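Local coordinates for protein histone acetyltransferase HPA2 and related acetyltransferases (Corynebacterium glutamicum ATCC 13032, PDB 2QEC) that probably transfers an acyl group, most likely acetyl, as a member of the GCN5-related N-acetyltransferase family, at residues K16-L21 / L51-Q56. The protein carries 1 engineered substitution. Sequence-based numbering, arbitrary orientation.
Sequences KIVDVL and LQIEKQ
I53 reaches from helix 43-60 to helix 14-25 with a single methyl, CD1, which meets I17, V18 and L21 together. With CG1 anti to its carbonyl carbon (chi1 -73°) and the chain extended beyond it (chi2 167°), I53 carries CD1 across to helix 14-25. I17 and V18 each meet it at a slant with a branch methyl: I17 CG2 lies 3.6 Å from I53 CD1, and V18 CG2 lies equally close to that same methyl. L21, one turn beyond I17, comes tip to tip, its CD1 3.9 Å from I53 CD1. V18 has CG2 anti to the carbonyl carbon, which brings this branch to the isoleucine. The axes of segments 16-21 and 51-56 approach to 11.2 Å, with their N-to-C directions 134° apart, and leave the backbones well separated; the bridge is purely apolar, without a hydrogen bond between the segments, and all four side chains are buried. I17 and I53 also both rest on I63 of strand 61-67, while D19 forms a salt bridge to R46, an earlier residue of helix 43-60. Helices between the first and second strands, packed together over one face of the central mixed sheet, are typical of the GNAT fold.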
ATOM      1  N   LYS A  16     -18.699 -13.026 -26.333  1.00 43.72           N
ATOM      2  CA  LYS A  16     -19.365 -13.599 -25.168  1.00 43.53           C
ATOM      3  C   LYS A  16     -18.830 -12.973 -23.904  1.00 41.50           C
ATOM      4  O   LYS A  16     -19.538 -12.733 -22.925  1.00 44.93           O
ATOM      5  CB  LYS A  16     -19.145 -15.120 -25.133  1.00 42.85           C
ATOM      6  CG  LYS A  16     -19.769 -15.800 -23.923  1.00 46.28           C
ATOM      7  CD  LYS A  16     -21.292 -15.868 -24.056  1.00 52.46           C
ATOM      8  CE  LYS A  16     -21.930 -16.261 -22.727  1.00 50.88           C
ATOM      9  NZ  LYS A  16     -21.442 -17.617 -22.352  1.00 61.67           N
ATOM     10  N   ILE A  17     -17.556 -12.722 -23.919  1.00 41.80           N
ATOM     11  CA  ILE A  17     -16.892 -12.064 -22.772  1.00 40.28           C
ATOM     12  C   ILE A  17     -17.577 -10.700 -22.481  1.00 42.46           C
ATOM     13  O   ILE A  17     -17.959 -10.406 -21.343  1.00 41.89           O
ATOM     14  CB  ILE A  17     -15.411 -11.930 -23.063  1.00 44.34           C
ATOM     15  CG1 ILE A  17     -14.705 -13.271 -22.833  1.00 48.84           C
ATOM     16  CG2 ILE A  17     -14.753 -10.900 -22.179  1.00 40.87           C
ATOM     17  CD1 ILE A  17     -13.318 -13.299 -23.296  1.00 50.90           C
ATOM     18  N   VAL A  18     -17.777  -9.913 -23.531  1.00 44.61           N
ATOM     19  CA  VAL A  18     -18.441  -8.600 -23.410  1.00 43.37           C
ATOM     20  C   VAL A  18     -19.876  -8.783 -22.943  1.00 42.12           C
ATOM     21  O   VAL A  18     -20.344  -8.056 -22.078  1.00 42.60           O
ATOM     22  CB  VAL A  18     -18.366  -7.833 -24.715  1.00 43.01           C
ATOM     23  CG1 VAL A  18     -19.263  -6.576 -24.679  1.00 46.45           C
ATOM     24  CG2 VAL A  18     -16.912  -7.478 -25.059  1.00 46.71           C
ATOM     25  N   ASP A  19     -20.589  -9.758 -23.507  1.00 45.26           N
ATOM     26  CA  ASP A  19     -21.947 -10.083 -23.055  1.00 44.93           C
ATOM     27  C   ASP A  19     -21.977 -10.348 -21.565  1.00 43.44           C
ATOM     28  O   ASP A  19     -22.903  -9.913 -20.864  1.00 42.51           O
ATOM     29  CB  ASP A  19     -22.505 -11.336 -23.715  1.00 43.08           C
ATOM     30  CG  ASP A  19     -22.867 -11.142 -25.164  1.00 47.58           C
ATOM     31  OD1 ASP A  19     -23.002  -9.990 -25.631  1.00 49.39           O
ATOM     32  OD2 ASP A  19     -22.992 -12.172 -25.840  1.00 48.21           O
ATOM     33  N   VAL A  20     -21.006 -11.109 -21.085  1.00 43.84           N
ATOM     34  CA  VAL A  20     -20.919 -11.438 -19.633  1.00 40.64           C
ATOM     35  C   VAL A  20     -20.630 -10.204 -18.737  1.00 43.92           C
ATOM     36  O   VAL A  20     -21.257  -9.999 -17.685  1.00 43.10           O
ATOM     37  CB  VAL A  20     -19.887 -12.567 -19.362  1.00 46.75           C
ATOM     38  CG1 VAL A  20     -19.715 -12.786 -17.903  1.00 39.72           C
ATOM     39  CG2 VAL A  20     -20.387 -13.901 -19.992  1.00 42.03           C
ATOM     40  N   LEU A  21     -19.693  -9.373 -19.157  1.00 41.87           N
ATOM     41  CA  LEU A  21     -19.414  -8.122 -18.458  1.00 40.68           C
ATOM     42  C   LEU A  21     -20.642  -7.204 -18.371  1.00 43.32           C
ATOM     43  O   LEU A  21     -20.933  -6.622 -17.334  1.00 45.05           O
ATOM     44  CB  LEU A  21     -18.253  -7.411 -19.153  1.00 43.31           C
ATOM     45  CG  LEU A  21     -16.893  -8.099 -18.993  1.00 44.66           C
ATOM     46  CD1 LEU A  21     -15.877  -7.636 -20.059  1.00 43.56           C
ATOM     47  CD2 LEU A  21     -16.377  -7.909 -17.629  1.00 44.11           C
ATOM     48  N   LEU A  51     -13.887  -1.754 -26.056  1.00 48.73           N
ATOM     49  CA  LEU A  51     -12.680  -0.944 -26.197  1.00 51.82           C
ATOM     50  C   LEU A  51     -11.571  -1.320 -25.200  1.00 52.76           C
ATOM     51  O   LEU A  51     -10.403  -1.402 -25.576  1.00 53.51           O
ATOM     52  CB  LEU A  51     -13.044   0.524 -26.006  1.00 52.81           C
ATOM     53  CG  LEU A  51     -11.917   1.557 -26.093  1.00 58.22           C
ATOM     54  CD1 LEU A  51     -11.478   1.759 -27.534  1.00 62.62           C
ATOM     55  CD2 LEU A  51     -12.368   2.852 -25.500  1.00 57.38           C
ATOM     56  N   GLN A  52     -11.940  -1.521 -23.938  1.00 49.40           N
ATOM     57  CA  GLN A  52     -10.987  -1.934 -22.908  1.00 50.18           C
ATOM     58  C   GLN A  52     -10.352  -3.289 -23.270  1.00 51.77           C
ATOM     59  O   GLN A  52      -9.149  -3.443 -23.191  1.00 55.79           O
ATOM     60  CB  GLN A  52     -11.646  -1.980 -21.518  1.00 48.35           C
ATOM     61  CG  GLN A  52     -11.710  -0.630 -20.805  1.00 49.70           C
ATOM     62  CD  GLN A  52     -12.590  -0.642 -19.576  1.00 45.00           C
ATOM     63  OE1 GLN A  52     -13.419  -1.516 -19.397  1.00 50.77           O
ATOM     64  NE2 GLN A  52     -12.396   0.329 -18.710  1.00 51.97           N
ATOM     65  N   ILE A  53     -11.154  -4.254 -23.681  1.00 54.82           N
ATOM     66  CA  ILE A  53     -10.628  -5.554 -24.097  1.00 57.24           C
ATOM     67  C   ILE A  53      -9.713  -5.441 -25.307  1.00 61.07           C
ATOM     68  O   ILE A  53      -8.625  -6.006 -25.339  1.00 61.30           O
ATOM     69  CB  ILE A  53     -11.776  -6.519 -24.416  1.00 58.97           C
ATOM     70  CG1 ILE A  53     -12.438  -6.968 -23.117  1.00 54.57           C
ATOM     71  CG2 ILE A  53     -11.292  -7.751 -25.252  1.00 60.51           C
ATOM     72  CD1 ILE A  53     -13.751  -7.660 -23.363  1.00 56.66           C
ATOM     73  N   GLU A  54     -10.160  -4.688 -26.298  1.00 62.39           N
ATOM     74  CA  GLU A  54      -9.489  -4.627 -27.584  1.00 65.03           C
ATOM     75  C   GLU A  54      -8.151  -3.901 -27.483  1.00 64.30           C
ATOM     76  O   GLU A  54      -7.154  -4.355 -28.049  1.00 65.43           O
ATOM     77  CB  GLU A  54     -10.422  -3.948 -28.584  1.00 66.24           C
ATOM     78  CG  GLU A  54      -9.882  -3.727 -29.969  1.00 76.44           C
ATOM     79  CD  GLU A  54     -10.663  -2.644 -30.693  1.00 85.21           C
ATOM     80  OE1 GLU A  54     -11.888  -2.827 -30.891  1.00 89.61           O
ATOM     81  OE2 GLU A  54     -10.049  -1.613 -31.042  1.00 86.52           O
ATOM     82  N   LYS A  55      -8.131  -2.806 -26.727  1.00 62.03           N
ATOM     83  CA  LYS A  55      -6.989  -1.893 -26.697  1.00 61.33           C
ATOM     84  C   LYS A  55      -6.146  -1.961 -25.431  1.00 58.86           C
ATOM     85  O   LYS A  55      -5.078  -1.380 -25.387  1.00 59.07           O
ATOM     86  CB  LYS A  55      -7.479  -0.448 -26.878  1.00 62.94           C
ATOM     87  CG  LYS A  55      -8.142  -0.170 -28.231  1.00 66.45           C
ATOM     88  CD  LYS A  55      -7.106   0.026 -29.331  1.00 73.47           C
ATOM     89  CE  LYS A  55      -7.724   0.549 -30.634  1.00 76.00           C
ATOM     90  NZ  LYS A  55      -6.721   1.247 -31.509  1.00 79.45           N
ATOM     91  N   GLN A  56      -6.610  -2.650 -24.398  1.00 56.07           N
ATOM     92  CA  GLN A  56      -5.856  -2.713 -23.152  1.00 55.42           C
ATOM     93  C   GLN A  56      -5.579  -4.142 -22.707  1.00 54.79           C
ATOM     94  O   GLN A  56      -4.429  -4.519 -22.522  1.00 57.58           O
ATOM     95  CB  GLN A  56      -6.622  -1.994 -22.066  1.00 55.88           C
ATOM     96  CG  GLN A  56      -5.855  -1.750 -20.791  1.00 63.47           C
ATOM     97  CD  GLN A  56      -6.651  -0.868 -19.837  1.00 75.03           C
ATOM     98  OE1 GLN A  56      -7.671  -0.258 -20.220  1.00 76.12           O
ATOM     99  NE2 GLN A  56      -6.182  -0.779 -18.591  1.00 87.92           N
TER